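Local coordinates for Two-component insecticidal protein 16 kDa unit (Alcaligenes faecalis, PDB 5V3S) that probably serves as the smaller, aegerolysin-family half of a binary toxin that kills corn rootworm, at residues Y121-K126 and I138-V143; V96-W101 and E112-D117; R14-W19 and A72-E77; G107-E112 and G133-I138. One frame throughout, in Å; residues are numbered along the deposited sequence.

Read from the N terminus, interaction 3 comes first: it closes a long excursion of 52 residues by bringing 14-19 back to 72-77, where the first helix meets the end of strand 68-74. Interaction 2 then closes a hairpin, 96-101 with 112-117, and interaction 1 closes a second one, 121-126 with 138-143; these two follow in series. Interaction 4 crosses both: 107-112 starts in the loop of interaction 2 and shares Glu112 with it, while 133-138 starts in the loop of interaction 1 and shares Ile138. The hairpins form the edges of two sheets that face each other, interaction 4 joins those sheets at one end, and Gln18 of interaction 3 touches that same end.

Interaction 1: Y121-K126 and I138-V143; sequences YTVIKK and IFITVV
Val143, Lys126 and Phe139 give up the most surface where strands 121-126 and 138-143 run antiparallel as a hairpin, and they mark its two ends. Lys126 and Phe139 form a hydrogen-bonded pair, with Lys126 N 2.9 Å from Phe139 O and the return bond from Phe139 N to Lys126 O 3.0 Å long. Both side chains rise from the same face, but they part above CB. Phe139 CG is anti to its backbone N (chi1 -179°), whereas Lys126 CG stands beside its own N (chi1 -56°); the aliphatic start of the lysine meets the ring obliquely and its amine leads away. At the other end Val143 pairs with Thr122 in the same manner, Thr122 N reaching Val143 O at 2.9 Å, and Thr122 CB and Val143 CB come within 4.4 Å. Between these ends Ile124 pairs with Thr141, and a water bridges Thr122 O and Thr141 OG1, 2.9 Å from the hydroxyl.

The opposite face is more apolar. Val123 CG1 meets Ile140 CG2 at 3.8 Å, Val123 and Val142 lie side by side pointing the same way, and Lys125 CG rests 3.7 Å from Ile138 CG2 before the chain bends to carry NZ to a salt bridge with Asp111. Phe97 and Tyr99 of the facing sheet pack against this side.

The chemistry is thus that of a two-faced edge: six backbone bonds fix the register, apolar branches turn toward the sandwich interior, and the face of Thr122, Ile124, Lys126 and Phe139, with its water and exposed Lys126, suits contact with solvent.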
loop_
_atom_site.group_PDB
_atom_site.type_symbol
_atom_site.label_atom_id
_atom_site.label_comp_id
_atom_site.label_asym_id
_atom_site.label_seq_id
_atom_site.Cartn_x
_atom_site.Cartn_y
_atom_site.Cartn_z
ATOM N N TYR A 121 12.903 -11.290 -6.344
ATOM C CA TYR A 121 11.544 -10.827 -6.559
ATOM C C TYR A 121 11.472 -9.744 -7.667
ATOM O O TYR A 121 12.397 -8.963 -7.852
ATOM C CB TYR A 121 10.967 -10.284 -5.277
ATOM C CG TYR A 121 11.043 -11.268 -4.140
ATOM C CD1 TYR A 121 10.000 -12.148 -3.875
ATOM C CD2 TYR A 121 12.125 -11.260 -3.309
ATOM C CE1 TYR A 121 10.032 -13.009 -2.765
ATOM C CE2 TYR A 121 12.220 -12.146 -2.288
ATOM C CZ TYR A 121 11.207 -13.021 -2.044
ATOM O OH TYR A 121 11.349 -13.887 -1.002
ATOM N N THR A 122 10.485 -9.857 -8.496
ATOM C CA THR A 122 10.099 -8.800 -9.378
ATOM C C THR A 122 8.957 -8.037 -8.717
ATOM O O THR A 122 7.883 -8.520 -8.484
ATOM C CB THR A 122 9.740 -9.288 -10.778
ATOM O OG1 THR A 122 10.825 -10.093 -11.278
ATOM C CG2 THR A 122 9.569 -8.094 -11.728
ATOM N N VAL A 123 9.231 -6.767 -8.451
ATOM C CA VAL A 123 8.244 -5.945 -7.818
ATOM C C VAL A 123 7.967 -4.720 -8.673
ATOM O O VAL A 123 8.889 -3.948 -8.906
ATOM C CB VAL A 123 8.706 -5.534 -6.436
ATOM C CG1 VAL A 123 7.664 -4.719 -5.754
ATOM C CG2 VAL A 123 8.920 -6.701 -5.544
ATOM N N ILE A 124 6.732 -4.558 -9.103
ATOM C CA ILE A 124 6.300 -3.458 -10.037
ATOM C C ILE A 124 5.092 -2.662 -9.526
ATOM O O ILE A 124 4.037 -3.269 -9.249
ATOM C CB ILE A 124 6.023 -3.944 -11.448
ATOM C CG1 ILE A 124 7.206 -4.729 -12.073
ATOM C CG2 ILE A 124 5.650 -2.701 -12.332
ATOM C CD1 ILE A 124 8.373 -3.898 -12.516
ATOM N N LYS A 125 5.259 -1.308 -9.442
ATOM C CA LYS A 125 4.120 -0.450 -9.119
ATOM C C LYS A 125 3.536 0.329 -10.360
ATOM O O LYS A 125 4.293 0.817 -11.217
ATOM C CB LYS A 125 4.559 0.516 -8.045
ATOM C CG LYS A 125 3.487 1.496 -7.601
ATOM C CD LYS A 125 4.001 2.349 -6.453
ATOM C CE LYS A 125 5.040 3.351 -6.977
ATOM N NZ LYS A 125 4.519 4.657 -7.501
ATOM N N LYS A 126 2.219 0.418 -10.417
ATOM C CA LYS A 126 1.476 1.199 -11.409
ATOM C C LYS A 126 0.629 2.155 -10.607
ATOM O O LYS A 126 0.147 1.832 -9.519
ATOM C CB LYS A 126 0.588 0.314 -12.298
ATOM C CG LYS A 126 1.321 -0.829 -13.061
ATOM C CD LYS A 126 1.907 -0.452 -14.443
ATOM C CE LYS A 126 2.951 -1.507 -14.938
ATOM N NZ LYS A 126 3.925 -0.864 -15.877
ATOM N N ILE A 138 -3.588 2.422 -6.775
ATOM C CA ILE A 138 -2.184 2.065 -6.989
ATOM C C ILE A 138 -2.193 0.523 -6.932
ATOM O O ILE A 138 -2.933 -0.041 -6.133
ATOM C CB ILE A 138 -1.267 2.564 -5.792
ATOM C CG1 ILE A 138 -1.412 4.109 -5.549
ATOM C CG2 ILE A 138 0.180 2.177 -5.971
ATOM C CD1 ILE A 138 -1.188 4.587 -4.121
ATOM N N PHE A 139 -1.315 -0.092 -7.704
ATOM C CA PHE A 139 -1.237 -1.532 -7.936
ATOM C C PHE A 139 0.213 -1.902 -7.795
ATOM O O PHE A 139 1.054 -1.343 -8.440
ATOM C CB PHE A 139 -1.723 -1.790 -9.372
ATOM C CG PHE A 139 -1.762 -3.229 -9.843
ATOM C CD1 PHE A 139 -2.219 -4.269 -9.058
ATOM C CD2 PHE A 139 -1.479 -3.505 -11.186
ATOM C CE1 PHE A 139 -2.331 -5.566 -9.566
ATOM C CE2 PHE A 139 -1.575 -4.789 -11.698
ATOM C CZ PHE A 139 -2.041 -5.818 -10.901
ATOM N N ILE A 140 0.517 -2.885 -6.921
ATOM C CA ILE A 140 1.875 -3.481 -6.852
ATOM C C ILE A 140 1.737 -5.007 -7.084
ATOM O O ILE A 140 0.926 -5.587 -6.478
ATOM C CB ILE A 140 2.554 -3.205 -5.513
ATOM C CG1 ILE A 140 2.596 -1.677 -5.253
ATOM C CG2 ILE A 140 3.952 -3.863 -5.480
ATOM C CD1 ILE A 140 3.267 -1.328 -3.944
ATOM N N THR A 141 2.491 -5.533 -8.014
ATOM C CA THR A 141 2.677 -6.927 -8.281
ATOM C C THR A 141 4.016 -7.345 -7.692
ATOM O O THR A 141 5.071 -6.649 -7.731
ATOM C CB THR A 141 2.493 -7.292 -9.793
ATOM O OG1 THR A 141 3.402 -6.476 -10.611
ATOM C CG2 THR A 141 1.022 -7.003 -10.272
ATOM N N VAL A 142 3.994 -8.569 -7.153
ATOM C CA VAL A 142 5.130 -9.115 -6.594
ATOM C C VAL A 142 5.213 -10.589 -7.099
ATOM O O VAL A 142 4.297 -11.306 -6.928
ATOM C CB VAL A 142 5.071 -9.065 -5.092
ATOM C CG1 VAL A 142 6.387 -9.576 -4.598
ATOM C CG2 VAL A 142 4.815 -7.617 -4.544
ATOM N N VAL A 143 6.292 -10.923 -7.749
ATOM C CA VAL A 143 6.518 -12.264 -8.288
ATOM C C VAL A 143 7.799 -12.765 -7.695
ATOM O O VAL A 143 8.852 -12.189 -7.923
ATOM C CB VAL A 143 6.630 -12.271 -9.846
ATOM C CG1 VAL A 143 6.928 -13.694 -10.345
ATOM C CG2 VAL A 143 5.350 -11.759 -10.461
HETATM O O HOH W 1 5.771 -8.114 -10.652
#

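Interaction 2: V96-W101 and E112-D117; sequences VFEYYW and ELTVKD
A beta hairpin brings Phe97, Tyr99 and Leu113 together on one face of the sheet and Glu98 and Thr114 on the other. Phe97 CG sits between its backbone N and carbonyl carbon (chi1 72°); CB stays 3.3 Å from Thr114 O, and CD1 approaches Leu113 CD1 at 3.6 Å. Tyr99 crosses the same leucine at about a right angle, with Leu113 CB in the plane of the ring at its edge, 3.9 Å from Tyr99 CD1. The charge of Lys116, in the loop just after the strand, does not touch that of Glu98: Glu98 OE1 and Lys116 NZ are 4.8 Å apart, and a water between them donates a hydrogen bond to Glu98 OE1 and accepts one from Lys116 NZ. A second water joins Glu98 OE1 to Thr114 OG1. Among the backbone bonds, Thr114 N to Glu98 O is short at 2.8 Å, while the Tyr100–Glu112 pair is more bent, near 135° at the hydrogen of Tyr100.

Strand 110-115 is an outermost strand of its sheet. Beyond 96-101 lies strand 83-91, where Val96 and Phe97 both face Leu89 in a classic beta bulge, and strands 121-126 and 136-144 of the second sheet cover the phenylalanine.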
loop_
_atom_site.group_PDB
_atom_site.type_symbol
_atom_site.label_atom_id
_atom_site.label_comp_id
_atom_site.label_asym_id
_atom_site.label_seq_id
_atom_site.Cartn_x
_atom_site.Cartn_y
_atom_site.Cartn_z
ATOM N N VAL A 96 10.698 -7.843 1.480
ATOM C CA VAL A 96 10.623 -7.750 0.054
ATOM C C VAL A 96 10.563 -6.266 -0.382
ATOM O O VAL A 96 11.380 -5.865 -1.224
ATOM C CB VAL A 96 9.439 -8.553 -0.427
ATOM C CG1 VAL A 96 9.232 -8.392 -1.933
ATOM C CG2 VAL A 96 9.673 -10.014 0.024
ATOM N N PHE A 97 9.670 -5.488 0.202
ATOM C CA PHE A 97 9.576 -3.989 -0.090
ATOM C C PHE A 97 9.034 -3.187 1.074
ATOM O O PHE A 97 8.466 -3.692 2.014
ATOM C CB PHE A 97 8.816 -3.607 -1.365
ATOM C CG PHE A 97 7.296 -3.794 -1.333
ATOM C CD1 PHE A 97 6.458 -2.939 -0.683
ATOM C CD2 PHE A 97 6.683 -4.835 -2.053
ATOM C CE1 PHE A 97 5.072 -3.095 -0.724
ATOM C CE2 PHE A 97 5.333 -4.996 -2.088
ATOM C CZ PHE A 97 4.502 -4.121 -1.403
ATOM N N GLU A 98 9.340 -1.914 1.025
ATOM C CA GLU A 98 8.816 -0.909 1.939
ATOM C C GLU A 98 8.117 0.087 1.035
ATOM O O GLU A 98 8.624 0.413 -0.084
ATOM C CB GLU A 98 9.922 -0.238 2.716
ATOM C CG GLU A 98 10.577 -1.191 3.733
ATOM C CD GLU A 98 11.907 -0.667 4.237
ATOM O OE1 GLU A 98 12.641 0.068 3.536
ATOM O OE2 GLU A 98 12.157 -0.936 5.364
ATOM N N TYR A 99 6.876 0.448 1.426
ATOM C CA TYR A 99 6.163 1.453 0.679
ATOM C C TYR A 99 5.794 2.654 1.591
ATOM O O TYR A 99 5.563 2.471 2.780
ATOM C CB TYR A 99 4.908 0.841 0.043
ATOM C CG TYR A 99 4.197 1.808 -0.868
ATOM C CD1 TYR A 99 4.834 2.285 -2.060
ATOM C CD2 TYR A 99 2.950 2.304 -0.513
ATOM C CE1 TYR A 99 4.161 3.204 -2.883
ATOM C CE2 TYR A 99 2.280 3.149 -1.330
ATOM C CZ TYR A 99 2.896 3.616 -2.501
ATOM O OH TYR A 99 2.183 4.544 -3.231
ATOM N N TYR A 100 5.716 3.850 1.015
ATOM C CA TYR A 100 5.416 5.098 1.796
ATOM C C TYR A 100 4.740 6.054 0.887
ATOM O O TYR A 100 5.039 6.095 -0.327
ATOM C CB TYR A 100 6.733 5.737 2.379
ATOM C CG TYR A 100 6.603 7.196 2.853
ATOM C CD1 TYR A 100 6.035 7.471 4.063
ATOM C CD2 TYR A 100 6.959 8.296 2.029
ATOM C CE1 TYR A 100 5.794 8.756 4.505
ATOM C CE2 TYR A 100 6.765 9.606 2.482
ATOM C CZ TYR A 100 6.187 9.809 3.753
ATOM O OH TYR A 100 5.959 11.046 4.253
ATOM N N TRP A 101 3.731 6.754 1.423
ATOM C CA TRP A 101 2.995 7.755 0.666
ATOM C C TRP A 101 2.759 9.006 1.555
ATOM O O TRP A 101 2.722 8.916 2.763
ATOM C CB TRP A 101 1.664 7.178 0.157
ATOM C CG TRP A 101 0.704 6.846 1.249
ATOM C CD1 TRP A 101 -0.217 7.683 1.806
ATOM C CD2 TRP A 101 0.579 5.611 1.961
ATOM N NE1 TRP A 101 -0.886 7.075 2.795
ATOM C CE2 TRP A 101 -0.422 5.786 2.921
ATOM C CE3 TRP A 101 1.148 4.344 1.819
ATOM C CZ2 TRP A 101 -0.803 4.764 3.804
ATOM C CZ3 TRP A 101 0.784 3.352 2.703
ATOM C CH2 TRP A 101 -0.220 3.549 3.639
ATOM N N GLU A 112 6.968 6.463 -2.404
ATOM C CA GLU A 112 8.287 5.893 -2.554
ATOM C C GLU A 112 8.137 4.441 -2.269
ATOM O O GLU A 112 7.562 4.097 -1.250
ATOM C CB GLU A 112 9.251 6.470 -1.547
ATOM C CG GLU A 112 10.587 5.758 -1.483
ATOM C CD GLU A 112 11.595 6.353 -2.396
ATOM O OE1 GLU A 112 11.201 6.921 -3.441
ATOM O OE2 GLU A 112 12.786 6.266 -2.046
ATOM N N LEU A 113 8.628 3.648 -3.204
ATOM C CA LEU A 113 8.667 2.148 -3.104
ATOM C C LEU A 113 10.088 1.705 -3.112
ATOM O O LEU A 113 10.820 1.915 -4.086
ATOM C CB LEU A 113 7.967 1.519 -4.281
ATOM C CG LEU A 113 8.203 0.013 -4.396
ATOM C CD1 LEU A 113 7.358 -0.681 -3.315
ATOM C CD2 LEU A 113 7.831 -0.454 -5.741
ATOM N N THR A 114 10.523 1.152 -1.995
ATOM C CA THR A 114 11.843 0.670 -1.790
ATOM C C THR A 114 11.849 -0.855 -1.914
ATOM O O THR A 114 11.396 -1.539 -0.984
ATOM C CB THR A 114 12.349 1.089 -0.366
ATOM O OG1 THR A 114 12.156 2.526 -0.113
ATOM C CG2 THR A 114 13.837 0.780 -0.177
ATOM N N VAL A 115 12.463 -1.392 -2.991
ATOM C CA VAL A 115 12.507 -2.838 -3.125
ATOM C C VAL A 115 13.783 -3.318 -2.479
ATOM O O VAL A 115 14.917 -2.840 -2.792
ATOM C CB VAL A 115 12.445 -3.292 -4.607
ATOM C CG1 VAL A 115 12.573 -4.838 -4.694
ATOM C CG2 VAL A 115 11.197 -2.768 -5.247
ATOM N N LYS A 116 13.638 -4.289 -1.612
ATOM C CA LYS A 116 14.761 -4.705 -0.760
ATOM C C LYS A 116 15.472 -5.948 -1.296
ATOM O O LYS A 116 16.618 -6.195 -0.948
ATOM C CB LYS A 116 14.277 -4.902 0.692
ATOM C CG LYS A 116 13.842 -3.542 1.293
ATOM C CD LYS A 116 15.088 -2.711 1.535
ATOM C CE LYS A 116 15.749 -3.011 2.859
ATOM N NZ LYS A 116 16.879 -2.046 3.148
ATOM N N ASP A 117 14.784 -6.742 -2.108
ATOM C CA ASP A 117 15.469 -7.885 -2.723
ATOM C C ASP A 117 15.072 -7.967 -4.162
ATOM O O ASP A 117 14.137 -8.695 -4.509
ATOM C CB ASP A 117 15.124 -9.173 -1.987
ATOM C CG ASP A 117 15.901 -10.373 -2.524
ATOM O OD1 ASP A 117 16.646 -10.229 -3.527
ATOM O OD2 ASP A 117 15.802 -11.418 -1.894
HETATM O O HOH W 2 15.203 -0.162 4.112
HETATM O O HOH W 3 12.505 2.518 2.930
#

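Interaction 3: R14-W19 and A72-E77; sequences RAYAQW and ASCGRE
The backbones of Trp19 and Cys74 meet as an antiparallel non-hydrogen-bonded pair, their CA atoms 4.1 Å apart, and one residue on Gly75 N gives a hydrogen bond to Gln18 O at 3.2 Å and a rather bent 145°. Toward the helix the backbones touch again: Ala15 O lies 3.1 Å from Gly75 CA in a CA-H...O contact, an approach that leaves no room for a CB on Gly75, which would run into Ala15 O. The methyl of Ala15 points at the second segment and ends 3.4 Å from Arg76 O.

Tyr16 leaves the backbone away from this partner, yet the ring comes back to touch Cys74, Gly75 and Glu77. Its CD1 edge is 3.6 Å from Gly75 O, a buried carbonyl with no polar partner in the model, and Cys74 SG sits 4.4 Å from the ring centroid, 32° off the normal, an oblique sulfur-aromatic contact. In Glu77, chi1 (52°) places CG between the backbone N and carbonyl carbon, and the bend at chi2 places CD. Glu77 OE1 meets the tyrosine ring at its edge, 3.5 Å from Tyr16 CE1, with the carboxylate and ring planes nearly perpendicular. Lys42 gathers both polar ends, in a salt bridge with Glu77 OE1 and a hydrogen bond with Tyr16 OH. At the other end Trp19 CB rests 3.9 Å from Cys74 CB.

The contact thus joins helix 10-16, and the start of strand 19-27, to the end of strand 68-74. Strand 40-44 flanks Cys74, and Gly136 bonds Trp19 from strand 136-144.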
loop_
_atom_site.group_PDB
_atom_site.type_symbol
_atom_site.label_atom_id
_atom_site.label_comp_id
_atom_site.label_asym_id
_atom_site.label_seq_id
_atom_site.Cartn_x
_atom_site.Cartn_y
_atom_site.Cartn_z
ATOM N N ARG A 14 -15.166 16.686 2.250
ATOM C CA ARG A 14 -13.887 17.379 2.097
ATOM C C ARG A 14 -12.679 16.479 2.346
ATOM O O ARG A 14 -11.894 16.231 1.455
ATOM C CB ARG A 14 -13.853 18.564 3.067
ATOM C CG ARG A 14 -12.555 19.345 3.165
ATOM C CD ARG A 14 -12.748 20.609 4.016
ATOM N NE ARG A 14 -12.830 20.344 5.458
ATOM C CZ ARG A 14 -13.925 20.411 6.230
ATOM N NH1 ARG A 14 -15.123 20.759 5.745
ATOM N NH2 ARG A 14 -13.816 20.129 7.530
ATOM N N ALA A 15 -12.553 16.015 3.581
ATOM C CA ALA A 15 -11.502 15.094 4.008
ATOM C C ALA A 15 -11.378 13.836 3.140
ATOM O O ALA A 15 -10.285 13.274 3.009
ATOM C CB ALA A 15 -11.741 14.712 5.465
ATOM N N TYR A 16 -12.481 13.391 2.555
ATOM C CA TYR A 16 -12.501 12.126 1.794
ATOM C C TYR A 16 -12.004 12.360 0.390
ATOM O O TYR A 16 -11.734 11.410 -0.361
ATOM C CB TYR A 16 -13.896 11.492 1.745
ATOM C CG TYR A 16 -14.356 10.804 2.997
ATOM C CD1 TYR A 16 -13.636 10.902 4.165
ATOM C CD2 TYR A 16 -15.521 10.035 3.007
ATOM C CE1 TYR A 16 -14.085 10.289 5.314
ATOM C CE2 TYR A 16 -15.982 9.461 4.176
ATOM C CZ TYR A 16 -15.244 9.569 5.302
ATOM O OH TYR A 16 -15.670 8.987 6.462
ATOM N N ALA A 17 -11.857 13.635 0.038
ATOM C CA ALA A 17 -11.427 13.995 -1.285
ATOM C C ALA A 17 -9.967 13.626 -1.550
ATOM O O ALA A 17 -9.561 13.605 -2.690
ATOM C CB ALA A 17 -11.662 15.481 -1.507
ATOM N N GLN A 18 -9.173 13.416 -0.500
ATOM C CA GLN A 18 -7.805 12.852 -0.639
ATOM C C GLN A 18 -7.866 11.389 -0.194
ATOM O O GLN A 18 -8.298 11.073 0.918
ATOM C CB GLN A 18 -6.815 13.661 0.178
ATOM C CG GLN A 18 -5.395 13.129 0.126
ATOM C CD GLN A 18 -4.906 12.996 -1.316
ATOM O OE1 GLN A 18 -5.403 12.171 -2.079
ATOM N NE2 GLN A 18 -4.047 13.920 -1.723
ATOM N N TRP A 19 -7.541 10.474 -1.111
ATOM C CA TRP A 19 -7.780 9.082 -0.832
ATOM C C TRP A 19 -6.837 8.287 -1.732
ATOM O O TRP A 19 -6.336 8.792 -2.767
ATOM C CB TRP A 19 -9.220 8.657 -1.085
ATOM C CG TRP A 19 -9.588 8.787 -2.543
ATOM C CD1 TRP A 19 -10.035 9.929 -3.172
ATOM C CD2 TRP A 19 -9.526 7.763 -3.561
ATOM N NE1 TRP A 19 -10.249 9.674 -4.506
ATOM C CE2 TRP A 19 -9.937 8.356 -4.775
ATOM C CE3 TRP A 19 -9.115 6.430 -3.569
ATOM C CZ2 TRP A 19 -9.996 7.651 -5.975
ATOM C CZ3 TRP A 19 -9.192 5.701 -4.777
ATOM C CH2 TRP A 19 -9.613 6.305 -5.960
ATOM N N ALA A 72 -6.573 0.666 2.098
ATOM C CA ALA A 72 -7.215 1.917 1.667
ATOM C C ALA A 72 -7.100 2.921 2.770
ATOM O O ALA A 72 -7.259 2.571 3.915
ATOM C CB ALA A 72 -8.660 1.651 1.381
ATOM N N SER A 73 -6.825 4.157 2.440
ATOM C CA SER A 73 -6.739 5.157 3.466
ATOM C C SER A 73 -7.215 6.450 2.851
ATOM O O SER A 73 -7.000 6.642 1.725
ATOM C CB SER A 73 -5.278 5.289 3.786
ATOM O OG SER A 73 -5.032 6.252 4.750
ATOM N N CYS A 74 -7.796 7.344 3.660
ATOM C CA CYS A 74 -8.242 8.637 3.204
ATOM C C CYS A 74 -8.131 9.632 4.348
ATOM O O CYS A 74 -7.700 9.309 5.444
ATOM C CB CYS A 74 -9.722 8.573 2.732
ATOM S SG CYS A 74 -10.907 8.094 3.987
ATOM N N GLY A 75 -8.524 10.876 4.093
ATOM C CA GLY A 75 -8.529 11.829 5.178
ATOM C C GLY A 75 -9.515 11.518 6.265
ATOM O O GLY A 75 -10.551 10.900 6.046
ATOM N N ARG A 76 -9.206 12.004 7.467
ATOM C CA ARG A 76 -10.050 11.879 8.650
ATOM C C ARG A 76 -11.023 13.056 8.673
ATOM O O ARG A 76 -10.636 14.219 8.611
ATOM C CB ARG A 76 -9.204 11.888 9.954
ATOM C CG ARG A 76 -10.044 11.495 11.140
ATOM C CD ARG A 76 -9.221 11.302 12.355
ATOM N NE ARG A 76 -8.395 10.093 12.241
ATOM C CZ ARG A 76 -8.888 8.870 12.395
ATOM N NH1 ARG A 76 -10.134 8.670 12.661
ATOM N NH2 ARG A 76 -8.049 7.805 12.360
ATOM N N GLU A 77 -12.306 12.718 8.672
ATOM C CA GLU A 77 -13.383 13.674 8.926
ATOM C C GLU A 77 -13.070 14.687 10.061
ATOM O O GLU A 77 -12.829 14.301 11.204
ATOM C CB GLU A 77 -14.698 12.901 9.195
ATOM C CG GLU A 77 -14.602 11.824 10.280
ATOM C CD GLU A 77 -13.829 10.564 9.869
ATOM O OE1 GLU A 77 -13.438 10.455 8.708
ATOM O OE2 GLU A 77 -13.614 9.674 10.712
#

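Interaction 4: G107-E112 and G133-I138; sequences GSNSDE and GAMGNI. Unlike the reference sequence in segment 133-138: Met135 (reference Thr).
Asn109 and Met135 meet where the two sheets of the beta sandwich come together, just ahead of strands 110-115 and 136-144. Met135 is a selenomethionine and differs from the reference sequence, so its fit describes this construct.

The close part of the contact is carried by these two side chains, which slide past each other in opposite directions. Asn109 CB lies 3.9 Å from Met135 SE. Asn109 ND2 turns aside from the selenium to Gly133 O at 2.8 Å; the acceptor stays near the amide plane, 15° out of it, while the donor is tilted 32° from the carbonyl plane, and the bond bends to 149° at the hydrogen. The same amide nitrogen also bonds Pro131 O, so two carbonyls of the loop before strand 136-144 fix the rotation of the amide. Asn109 O is bonded in turn by Ser130 OG.

The loose side lies toward Gly107 and Gly133, both exposed. No direct contact joins them; a water gives one hydrogen bond to Gly107 O, 3.1 Å away, and another to Gly133 O at 3.0 Å. Gly133 O therefore receives both the asparagine and the water.

At the strand end the selenomethionine chain, bent at chi2 and chi3, crosses Asp111 at about a right angle. Asp111 OD2 is itself bonded by Gly129 N, and the methyl Met135 CE comes to 3.6 Å from Asp111 CB.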
loop_
_atom_site.group_PDB
_atom_site.type_symbol
_atom_site.label_atom_id
_atom_site.label_comp_id
_atom_site.label_asym_id
_atom_site.label_seq_id
_atom_site.Cartn_x
_atom_site.Cartn_y
_atom_site.Cartn_z
ATOM N N GLY A 107 -1.192 20.261 -0.878
ATOM C CA GLY A 107 0.171 19.955 -1.283
ATOM C C GLY A 107 0.208 18.906 -2.378
ATOM O O GLY A 107 -0.823 18.444 -2.850
ATOM N N SER A 108 1.408 18.527 -2.778
ATOM C CA SER A 108 1.567 17.558 -3.857
ATOM C C SER A 108 1.739 16.161 -3.261
ATOM O O SER A 108 2.460 15.992 -2.263
ATOM C CB SER A 108 2.767 17.905 -4.737
ATOM O OG SER A 108 3.795 18.513 -3.979
ATOM N N ASN A 109 1.039 15.205 -3.863
ATOM C CA ASN A 109 1.185 13.758 -3.560
ATOM C C ASN A 109 2.616 13.367 -3.837
ATOM O O ASN A 109 3.201 13.825 -4.848
ATOM C CB ASN A 109 0.250 12.926 -4.472
ATOM C CG ASN A 109 -1.227 13.178 -4.234
ATOM O OD1 ASN A 109 -1.722 13.127 -3.099
ATOM N ND2 ASN A 109 -1.970 13.373 -5.316
ATOM N N SER A 110 3.209 12.553 -2.944
ATOM C CA SER A 110 4.410 11.830 -3.259
ATOM C C SER A 110 4.336 10.393 -2.707
ATOM O O SER A 110 3.533 10.068 -1.798
ATOM C CB SER A 110 5.645 12.510 -2.681
ATOM O OG SER A 110 5.720 12.372 -1.259
ATOM N N ASP A 111 5.173 9.553 -3.269
ATOM C CA ASP A 111 5.349 8.203 -2.654
ATOM C C ASP A 111 6.728 7.673 -2.870
ATOM O O ASP A 111 7.617 8.342 -3.445
ATOM C CB ASP A 111 4.243 7.294 -3.181
ATOM C CG ASP A 111 4.473 6.821 -4.639
ATOM O OD1 ASP A 111 5.572 7.145 -5.274
ATOM O OD2 ASP A 111 3.524 6.114 -5.096
ATOM N N GLU A 112 6.968 6.463 -2.404
ATOM C CA GLU A 112 8.287 5.893 -2.554
ATOM C C GLU A 112 8.137 4.441 -2.269
ATOM O O GLU A 112 7.562 4.097 -1.250
ATOM C CB GLU A 112 9.251 6.470 -1.547
ATOM C CG GLU A 112 10.587 5.758 -1.483
ATOM C CD GLU A 112 11.595 6.353 -2.396
ATOM O OE1 GLU A 112 11.201 6.921 -3.441
ATOM O OE2 GLU A 112 12.786 6.266 -2.046
ATOM N N GLY A 133 -4.491 16.195 -7.810
ATOM C CA GLY A 133 -5.716 15.867 -7.049
ATOM C C GLY A 133 -5.545 14.672 -6.110
ATOM O O GLY A 133 -4.480 14.527 -5.456
ATOM N N ALA A 134 -6.539 13.794 -6.094
ATOM C CA ALA A 134 -6.486 12.618 -5.183
ATOM C C ALA A 134 -5.451 11.590 -5.664
ATOM O O ALA A 134 -5.337 11.297 -6.871
ATOM C CB ALA A 134 -7.854 11.957 -5.045
HETATM N N MSE A 135 -4.714 11.032 -4.720
HETATM C CA MSE A 135 -3.746 9.972 -5.059
HETATM C C MSE A 135 -4.327 8.833 -5.889
HETATM O O MSE A 135 -3.735 8.422 -6.862
HETATM C CB MSE A 135 -3.048 9.499 -3.784
HETATM C CG MSE A 135 -1.966 8.448 -3.988
HETATM SE SE MSE A 135 -0.505 9.138 -5.102
HETATM C CE MSE A 135 1.033 8.712 -3.992
ATOM N N GLY A 136 -5.457 8.294 -5.520
ATOM C CA GLY A 136 -6.132 7.363 -6.416
ATOM C C GLY A 136 -5.772 5.889 -6.192
ATOM O O GLY A 136 -5.427 5.525 -5.137
ATOM N N ASN A 137 -5.905 5.081 -7.235
ATOM C CA ASN A 137 -5.681 3.641 -7.182
ATOM C C ASN A 137 -4.208 3.346 -7.519
ATOM O O ASN A 137 -3.639 3.899 -8.489
ATOM C CB ASN A 137 -6.584 2.895 -8.166
ATOM C CG ASN A 137 -8.072 3.072 -7.869
ATOM O OD1 ASN A 137 -8.578 2.524 -6.936
ATOM N ND2 ASN A 137 -8.735 3.966 -8.596
ATOM N N ILE A 138 -3.588 2.422 -6.775
ATOM C CA ILE A 138 -2.184 2.065 -6.989
ATOM C C ILE A 138 -2.193 0.523 -6.932
ATOM O O ILE A 138 -2.933 -0.041 -6.133
ATOM C CB ILE A 138 -1.267 2.564 -5.792
ATOM C CG1 ILE A 138 -1.412 4.109 -5.549
ATOM C CG2 ILE A 138 0.180 2.177 -5.971
ATOM C CD1 ILE A 138 -1.188 4.587 -4.121
HETATM O O HOH W 4 -2.659 16.741 -4.672
#